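Local coordinates for nitrogenase molybdenum-iron protein alpha chain (Clostridium pasteurianum, PDB 4WES) that forms, with the beta chain, the molybdenum-iron component of nitrogenase, which reduces dinitrogen to ammonia at an iron-molybdenum cluster bound in this chain, at residues I25-T29 with M431-H435; E230-Y234 with L308-T312; K207-N211 with F303-L308. All coordinates share one frame; numbering follows the deposited sequence.

Contact 1 (I25-T29 with M431-H435); sequences IVIKT and MKEMH
The ammonium group of Lys-28, the main contributor to the contact, reaches the backbone carbonyls of Met-431 and Met-434, in a weakly bonded helical turn and the loop that follows it. NZ donates to Met-431 O at 2.8 Å and to Met-434 O, also at 2.8 Å. Both oxygens are approached from a direction tilted out of the carbonyl plane, by 27° at Met-431 and 22° at Met-434. Met-431 O is gripped twice, because Met-434 N donates to it at 3.0 Å from the face opposite to that used by NZ. A lysine suits the place through its length: with CG anti to the backbone N (chi1 176°) and every later torsion extended, the straight chain carries the charge across the gap.

The apolar contacts flank this chain. CD of Lys-28 lies 4.3 Å from Met-431 CG and 4.4 Å from Met-434 CB. Two residues earlier on the strand, Val-26 CG2 touches Met-431 CE at 3.8 Å in one of the two conformers of this methionine, the side chains crossing at about a right angle. Leu-440 and Pro-35 add to this apolar packing.

Strand 25-27 edges the mixed sheet, antiparallel to strand 439-441, so the lysine ties an edge strand to the turn that leads into its neighbour. One ammonium bridging two carbonyl oxygens three residues apart pins that turn, and its positive charge is probably favourable beside them.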
loop_
_atom_site.group_PDB
_atom_site.type_symbol
_atom_site.label_atom_id
_atom_site.label_comp_id
_atom_site.label_asym_id
_atom_site.label_seq_id
_atom_site.Cartn_x
_atom_site.Cartn_y
_atom_site.Cartn_z
ATOM N N ILE A 25 22.992 -8.614 -42.232
ATOM C CA ILE A 25 24.040 -8.402 -41.229
ATOM C C ILE A 25 25.275 -7.957 -41.998
ATOM O O ILE A 25 25.727 -8.671 -42.881
ATOM C CB ILE A 25 24.333 -9.697 -40.446
ATOM C CG1 ILE A 25 23.089 -10.193 -39.759
ATOM C CG2 ILE A 25 25.439 -9.446 -39.425
ATOM C CD1 ILE A 25 23.193 -11.626 -39.300
ATOM N N VAL A 26 25.810 -6.790 -41.668
ATOM C CA VAL A 26 26.995 -6.304 -42.334
ATOM C C VAL A 26 27.932 -5.675 -41.338
ATOM O O VAL A 26 27.510 -5.097 -40.332
ATOM C CB VAL A 26 26.699 -5.320 -43.498
ATOM C CG1 VAL A 26 25.934 -5.995 -44.627
ATOM C CG2 VAL A 26 25.957 -4.085 -43.011
ATOM N N ILE A 27 29.227 -5.804 -41.618
ATOM C CA ILE A 27 30.266 -5.200 -40.791
ATOM C C ILE A 27 30.892 -4.031 -41.561
ATOM O O ILE A 27 31.343 -4.199 -42.690
ATOM C CB ILE A 27 31.325 -6.248 -40.354
ATOM C CG1 ILE A 27 30.671 -7.349 -39.469
ATOM C CG2 ILE A 27 32.471 -5.574 -39.615
ATOM C CD1 ILE A 27 31.552 -8.558 -39.164
ATOM N N LYS A 28 30.910 -2.843 -40.956
ATOM C CA LYS A 28 31.551 -1.677 -41.531
ATOM C C LYS A 28 33.036 -1.773 -41.227
ATOM O O LYS A 28 33.399 -1.963 -40.074
ATOM C CB LYS A 28 30.991 -0.394 -40.890
ATOM C CG LYS A 28 31.663 0.878 -41.361
ATOM C CD LYS A 28 31.006 2.132 -40.836
ATOM C CE LYS A 28 31.715 3.359 -41.387
ATOM N NZ LYS A 28 31.076 4.655 -41.065
ATOM N N THR A 29 33.866 -1.595 -42.243
ATOM C CA THR A 29 35.302 -1.627 -42.077
ATOM C C THR A 29 35.977 -0.492 -42.807
ATOM O O THR A 29 35.378 0.175 -43.669
ATOM C CB THR A 29 35.911 -2.944 -42.618
ATOM O OG1 THR A 29 35.754 -2.998 -44.045
ATOM C CG2 THR A 29 35.265 -4.185 -41.961
ATOM N N MET A 431 24.809 4.141 -40.995
ATOM C CA MET A 431 26.115 3.512 -41.146
ATOM C C MET A 431 27.247 4.576 -41.167
ATOM O O MET A 431 28.324 4.372 -40.591
ATOM C CB MET A 431 26.100 2.633 -42.407
ATOM C CG MET A 431 27.076 1.468 -42.441
ATOM S SD MET A 431 26.768 0.568 -43.971
ATOM C CE MET A 431 25.273 -0.417 -43.690
ATOM N N LYS A 432 26.997 5.697 -41.849
ATOM C CA LYS A 432 28.008 6.744 -41.994
ATOM C C LYS A 432 28.510 7.206 -40.644
ATOM O O LYS A 432 29.697 7.562 -40.507
ATOM C CB LYS A 432 27.486 7.938 -42.770
ATOM C CG LYS A 432 27.787 7.902 -44.254
ATOM C CD LYS A 432 26.522 7.807 -45.087
ATOM C CE LYS A 432 26.599 8.479 -46.445
ATOM N NZ LYS A 432 25.222 8.517 -46.987
ATOM N N GLU A 433 27.627 7.220 -39.648
ATOM C CA GLU A 433 27.982 7.746 -38.339
ATOM C C GLU A 433 28.724 6.739 -37.471
ATOM O O GLU A 433 29.384 7.120 -36.512
ATOM C CB GLU A 433 26.703 8.231 -37.635
ATOM C CG GLU A 433 26.956 8.999 -36.352
ATOM C CD GLU A 433 25.830 9.928 -35.970
ATOM O OE1 GLU A 433 25.093 10.369 -36.863
ATOM O OE2 GLU A 433 25.744 10.220 -34.767
ATOM N N MET A 434 28.629 5.456 -37.793
ATOM C CA MET A 434 29.223 4.404 -36.980
ATOM C C MET A 434 30.721 4.288 -37.253
ATOM O O MET A 434 31.224 4.642 -38.313
ATOM C CB MET A 434 28.555 3.085 -37.300
ATOM C CG MET A 434 27.091 3.108 -36.880
ATOM S SD MET A 434 26.145 1.628 -37.303
ATOM C CE MET A 434 26.912 0.410 -36.247
ATOM N N HIS A 435 31.456 3.831 -36.266
ATOM C CA HIS A 435 32.877 3.731 -36.514
ATOM C C HIS A 435 33.260 2.406 -37.168
ATOM O O HIS A 435 32.472 1.482 -37.278
ATOM C CB HIS A 435 33.677 4.040 -35.266
ATOM C CG HIS A 435 33.567 3.010 -34.203
ATOM N ND1 HIS A 435 34.241 1.801 -34.276
ATOM C CD2 HIS A 435 32.973 3.035 -32.988
ATOM C CE1 HIS A 435 34.013 1.107 -33.168
ATOM N NE2 HIS A 435 33.241 1.831 -32.375
#

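Contact 2 (E230-Y234 with L308-T312); sequences EKIGY and LTKRT
Arg-311 packs its side chain against the backbone of Ile-232 and Lys-231 at the end of helix 221-232, and its path can be followed outward from CB. CB rests 3.6 Å from Ile-232 O, and CG stays beside the same oxygen. Bends at chi2 and chi3 (-62° and -75°) then bring the guanidinium group to Lys-231 O. NE donates to a water that in turn donates to Lys-231 O, while NH1 reaches that carbonyl directly at 3.0 Å. The direct bond is rather bent, 143° at the hydrogen, and NH1 stands above the carbonyl plane. NH2 forms a salt bridge with Glu-314 of its own helix. An arginine suits this place because its several N-H groups can serve a carbonyl, a water and a carboxylate at once.

The helix that receives it ends in a Schellman motif, with Gly-233 at C-prime. The positive phi of Gly-233 suits glycine, since a CB here would press on the preceding carbonyl oxygen and would point toward the Leu-308 helix.

Beside these polar bonds, Ile-232 CG2 packs 3.9 Å from Leu-308 CD2 and 3.6 Å from Thr-312 OG1. Leu-308 forks over the Tyr-234 ring: CD2 makes a CH-pi contact over one face, 4.3 Å from the centroid, and CD1 lies 3.6 Å from CE1. A second water, in the ring plane, joins Tyr-234 OH to Thr-312 OG1, whose own proton goes to Leu-308 O at 2.7 Å.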
loop_
_atom_site.group_PDB
_atom_site.type_symbol
_atom_site.label_atom_id
_atom_site.label_comp_id
_atom_site.label_asym_id
_atom_site.label_seq_id
_atom_site.Cartn_x
_atom_site.Cartn_y
_atom_site.Cartn_z
ATOM N N GLU A 230 11.267 28.165 -29.662
ATOM C CA GLU A 230 10.529 29.395 -29.410
ATOM C C GLU A 230 11.413 30.446 -28.712
ATOM O O GLU A 230 11.256 31.659 -28.995
ATOM C CB GLU A 230 9.258 29.072 -28.605
ATOM C CG GLU A 230 8.266 28.321 -29.490
ATOM C CD GLU A 230 7.054 27.713 -28.793
ATOM O OE1 GLU A 230 6.130 27.293 -29.544
ATOM O OE2 GLU A 230 6.958 27.662 -27.540
ATOM N N LYS A 231 12.338 30.031 -27.849
ATOM C CA LYS A 231 13.280 30.979 -27.245
ATOM C C LYS A 231 14.145 31.681 -28.305
ATOM O O LYS A 231 14.438 32.875 -28.180
ATOM C CB LYS A 231 14.237 30.269 -26.266
ATOM C CG LYS A 231 13.776 30.083 -24.855
ATOM C CD LYS A 231 14.807 29.272 -24.067
ATOM C CE LYS A 231 16.009 30.105 -23.722
ATOM N NZ LYS A 231 16.767 29.460 -22.616
ATOM N N ILE A 232 14.522 30.952 -29.346
ATOM C CA ILE A 232 15.341 31.536 -30.394
ATOM C C ILE A 232 14.504 32.501 -31.249
ATOM O O ILE A 232 15.036 33.512 -31.778
ATOM C CB ILE A 232 15.974 30.428 -31.238
ATOM C CG1 ILE A 232 16.995 29.669 -30.383
ATOM C CG2 ILE A 232 16.612 31.014 -32.474
ATOM C CD1 ILE A 232 17.442 28.354 -30.972
ATOM N N GLY A 233 13.215 32.192 -31.395
ATOM C CA GLY A 233 12.314 33.074 -32.140
ATOM C C GLY A 233 11.551 32.420 -33.266
ATOM O O GLY A 233 10.828 33.124 -33.986
ATOM N N TYR A 234 11.670 31.119 -33.443
ATOM C CA TYR A 234 10.876 30.443 -34.459
ATOM C C TYR A 234 9.421 30.344 -34.054
ATOM O O TYR A 234 9.086 30.292 -32.853
ATOM C CB TYR A 234 11.410 29.028 -34.703
ATOM C CG TYR A 234 12.815 29.016 -35.282
ATOM C CD1 TYR A 234 13.045 29.333 -36.626
ATOM C CD2 TYR A 234 13.914 28.711 -34.490
ATOM C CE1 TYR A 234 14.317 29.341 -37.167
ATOM C CE2 TYR A 234 15.189 28.720 -35.014
ATOM C CZ TYR A 234 15.400 29.043 -36.344
ATOM O OH TYR A 234 16.654 29.044 -36.883
ATOM N N LEU A 308 18.159 35.951 -35.787
ATOM C CA LEU A 308 17.981 34.518 -35.499
ATOM C C LEU A 308 19.323 33.864 -35.249
ATOM O O LEU A 308 19.480 33.032 -34.349
ATOM C CB LEU A 308 17.311 33.752 -36.640
ATOM C CG LEU A 308 15.803 33.629 -36.731
ATOM C CD1 LEU A 308 15.492 32.713 -37.912
ATOM C CD2 LEU A 308 15.202 33.123 -35.443
ATOM N N THR A 309 20.306 34.210 -36.065
ATOM C CA THR A 309 21.630 33.650 -35.882
ATOM C C THR A 309 22.250 34.019 -34.528
ATOM O O THR A 309 22.791 33.166 -33.800
ATOM C CB THR A 309 22.528 34.048 -37.047
ATOM O OG1 THR A 309 22.030 33.435 -38.242
ATOM C CG2 THR A 309 23.964 33.622 -36.795
ATOM N N LYS A 310 22.119 35.295 -34.171
ATOM C CA LYS A 310 22.622 35.789 -32.905
ATOM C C LYS A 310 21.948 35.079 -31.738
ATOM O O LYS A 310 22.625 34.620 -30.807
ATOM C CB LYS A 310 22.388 37.304 -32.815
ATOM C CG LYS A 310 22.802 37.942 -31.494
ATOM C CD LYS A 310 22.302 39.380 -31.396
ATOM C CE LYS A 310 22.545 40.002 -30.038
ATOM N NZ LYS A 310 23.875 40.669 -29.974
ATOM N N ARG A 311 20.616 34.993 -31.777
ATOM C CA ARG A 311 19.861 34.368 -30.699
ATOM C C ARG A 311 20.184 32.888 -30.640
ATOM O O ARG A 311 20.196 32.306 -29.566
ATOM C CB ARG A 311 18.337 34.541 -30.886
ATOM C CG ARG A 311 17.802 35.870 -30.456
ATOM C CD ARG A 311 18.028 36.088 -28.962
ATOM N NE ARG A 311 17.106 35.308 -28.157
ATOM C CZ ARG A 311 17.372 34.799 -26.958
ATOM N NH1 ARG A 311 16.438 34.129 -26.304
ATOM N NH2 ARG A 311 18.560 34.954 -26.411
ATOM N N THR A 312 20.416 32.268 -31.794
ATOM C CA THR A 312 20.755 30.836 -31.842
ATOM C C THR A 312 21.977 30.577 -30.958
ATOM O O THR A 312 21.977 29.695 -30.089
ATOM C CB THR A 312 20.997 30.326 -33.289
ATOM O OG1 THR A 312 19.776 30.370 -34.018
ATOM C CG2 THR A 312 21.488 28.903 -33.329
HETATM O O HOH W 1 14.338 35.787 -28.904
HETATM O O HOH W 2 18.468 28.214 -35.073
#

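Contact 3 (K207-N211 with F303-L308); sequences KYSIN and FDDPEL
Tyr-208 lays one face of its ring against Leu-308, whose CG sits 4.2 Å above the ring plane and toward the rim, while CD1 of the leucine comes 3.7 Å from Tyr-208 CD1. The two side chains run past each other in opposite directions, so the leucine covers part of the ring without stacking centrally on it. At the ring edge the phenyl group of Phe-303 approaches, its CD2 being 4.0 Å from Tyr-208 CD1.

The phenol extends beyond this apolar packing to a carboxylate. Tyr-208 OH donates to Asp-305 OD2 at 2.6 Å, meeting it from above the carboxylate plane; ring and carboxylate are turned 83° against each other. With CG of Asp-305 anti to the backbone N (chi1 180°), the carboxylate stands where its other oxygen, OD1, can accept from Leu-308 N at 3.0 Å in a nearly straight bond (163°). One carboxylate thus fixes the start of a helix and holds a tyrosine. An aspartate suits the task: its chain is short enough to cap the N-H of Leu-308, three residues on, yet it has a second oxygen for the phenol.

Further along, Ile-210 CG2 packs 3.7 Å from Phe-303 CZ. The branched residue on the strand and the flat ring at the helix end cross at about a right angle, and Leu-257 of the adjacent strand also touches the phenyl group.

Asp-304, with positive phi, and Asp-305, the N-cap, form the short link between consecutive helices 289-303 and 306-334, packed against the beginning of strand 209-215 in the four-stranded parallel beta sheet of an alpha/beta domain.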
loop_
_atom_site.group_PDB
_atom_site.type_symbol
_atom_site.label_atom_id
_atom_site.label_comp_id
_atom_site.label_asym_id
_atom_site.label_seq_id
_atom_site.Cartn_x
_atom_site.Cartn_y
_atom_site.Cartn_z
ATOM N N LYS A 207 5.770 34.630 -39.369
ATOM C CA LYS A 207 7.191 34.759 -39.683
ATOM C C LYS A 207 8.001 33.631 -39.032
ATOM O O LYS A 207 7.652 33.142 -37.963
ATOM C CB LYS A 207 7.750 36.103 -39.230
ATOM C CG LYS A 207 7.071 37.304 -39.862
ATOM C CD LYS A 207 7.779 38.580 -39.423
ATOM C CE LYS A 207 6.798 39.676 -39.025
ATOM N NZ LYS A 207 5.994 40.197 -40.165
ATOM N N TYR A 208 9.102 33.271 -39.676
ATOM C CA TYR A 208 10.014 32.250 -39.181
ATOM C C TYR A 208 9.327 30.946 -38.817
ATOM O O TYR A 208 9.593 30.352 -37.770
ATOM C CB TYR A 208 10.802 32.771 -37.993
ATOM C CG TYR A 208 11.476 34.103 -38.265
ATOM C CD1 TYR A 208 12.417 34.245 -39.274
ATOM C CD2 TYR A 208 11.144 35.210 -37.528
ATOM C CE1 TYR A 208 13.029 35.462 -39.521
ATOM C CE2 TYR A 208 11.726 36.430 -37.776
ATOM C CZ TYR A 208 12.663 36.546 -38.774
ATOM O OH TYR A 208 13.243 37.772 -38.975
ATOM N N SER A 209 8.438 30.502 -39.689
ATOM C CA SER A 209 7.628 29.320 -39.428
ATOM C C SER A 209 8.319 28.040 -39.880
ATOM O O SER A 209 8.781 27.923 -41.016
ATOM C CB SER A 209 6.259 29.436 -40.101
ATOM O OG SER A 209 5.370 30.304 -39.402
ATOM N N ILE A 210 8.376 27.092 -38.952
ATOM C CA ILE A 210 8.938 25.772 -39.206
ATOM C C ILE A 210 7.908 24.726 -38.766
ATOM O O ILE A 210 7.064 24.974 -37.925
ATOM C CB ILE A 210 10.268 25.580 -38.442
ATOM C CG1 ILE A 210 10.075 25.593 -36.936
ATOM C CG2 ILE A 210 11.251 26.632 -38.897
ATOM C CD1 ILE A 210 9.798 24.199 -36.358
ATOM N N ASN A 211 8.042 23.521 -39.326
ATOM C CA ASN A 211 7.355 22.345 -38.794
ATOM C C ASN A 211 8.394 21.343 -38.318
ATOM O O ASN A 211 9.459 21.244 -38.905
ATOM C CB ASN A 211 6.543 21.618 -39.840
ATOM C CG ASN A 211 5.411 22.432 -40.434
ATOM O OD1 ASN A 211 4.751 23.232 -39.754
ATOM N ND2 ASN A 211 5.217 22.250 -41.752
ATOM N N PHE A 303 17.758 30.133 -42.745
ATOM C CA PHE A 303 17.025 31.387 -42.632
ATOM C C PHE A 303 17.899 32.611 -42.924
ATOM O O PHE A 303 17.405 33.643 -43.418
ATOM C CB PHE A 303 16.325 31.502 -41.279
ATOM C CG PHE A 303 15.035 30.733 -41.218
ATOM C CD1 PHE A 303 15.016 29.434 -40.785
ATOM C CD2 PHE A 303 13.848 31.292 -41.614
ATOM C CE1 PHE A 303 13.838 28.725 -40.751
ATOM C CE2 PHE A 303 12.662 30.593 -41.590
ATOM C CZ PHE A 303 12.644 29.292 -41.137
ATOM N N ASP A 304 19.192 32.516 -42.618
ATOM C CA ASP A 304 20.159 33.601 -42.781
ATOM C C ASP A 304 19.619 34.967 -42.364
ATOM O O ASP A 304 19.669 35.948 -43.102
ATOM C CB ASP A 304 20.660 33.603 -44.213
ATOM C CG ASP A 304 21.917 34.443 -44.399
ATOM O OD1 ASP A 304 22.650 34.711 -43.415
ATOM O OD2 ASP A 304 22.152 34.804 -45.559
ATOM N N ASP A 305 19.120 35.016 -41.145
ATOM C CA ASP A 305 18.626 36.215 -40.506
ATOM C C ASP A 305 19.591 36.575 -39.359
ATOM O O ASP A 305 19.835 35.769 -38.465
ATOM C CB ASP A 305 17.237 35.910 -39.950
ATOM C CG ASP A 305 16.603 37.089 -39.249
ATOM O OD1 ASP A 305 16.951 37.385 -38.095
ATOM O OD2 ASP A 305 15.708 37.717 -39.828
ATOM N N PRO A 306 20.132 37.802 -39.354
ATOM C CA PRO A 306 21.164 38.086 -38.351
ATOM C C PRO A 306 20.693 37.953 -36.900
ATOM O O PRO A 306 21.451 37.467 -36.042
ATOM C CB PRO A 306 21.576 39.515 -38.658
ATOM C CG PRO A 306 21.243 39.697 -40.091
ATOM C CD PRO A 306 20.021 38.870 -40.357
ATOM N N GLU A 307 19.462 38.343 -36.612
ATOM C CA GLU A 307 18.938 38.210 -35.248
ATOM C C GLU A 307 18.703 36.755 -34.869
ATOM O O GLU A 307 19.043 36.355 -33.758
ATOM C CB GLU A 307 17.650 39.021 -35.056
ATOM C CG GLU A 307 17.011 38.900 -33.670
ATOM C CD GLU A 307 17.868 39.441 -32.524
ATOM O OE1 GLU A 307 18.948 40.050 -32.803
ATOM O OE2 GLU A 307 17.440 39.253 -31.320
ATOM N N LEU A 308 18.159 35.951 -35.787
ATOM C CA LEU A 308 17.981 34.518 -35.499
ATOM C C LEU A 308 19.323 33.864 -35.249
ATOM O O LEU A 308 19.480 33.032 -34.349
ATOM C CB LEU A 308 17.311 33.752 -36.640
ATOM C CG LEU A 308 15.803 33.629 -36.731
ATOM C CD1 LEU A 308 15.492 32.713 -37.912
ATOM C CD2 LEU A 308 15.202 33.123 -35.443
#

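How the contacts relate
Contacts 2 and 3 are neighbours, their centres 8 Å apart, and share Leu-308, which packs on a different tyrosine in each. Tyr-234 joins them further: its CE1 lies 3.7 Å from Phe-303 CE1, and its CD1 lies 4.0 Å from Ile-210 CG2. Together they bring the start of helix 306-334 against strand 209-215 and the end of the helix that follows that strand. Contact 1 lies apart, its centre 36 Å from each of the others and its nearest atoms about 19 Å away; it belongs to the mixed sheet, and the other two nest within its chain loop. All three lie away from the metal-cluster and homocitrate sites.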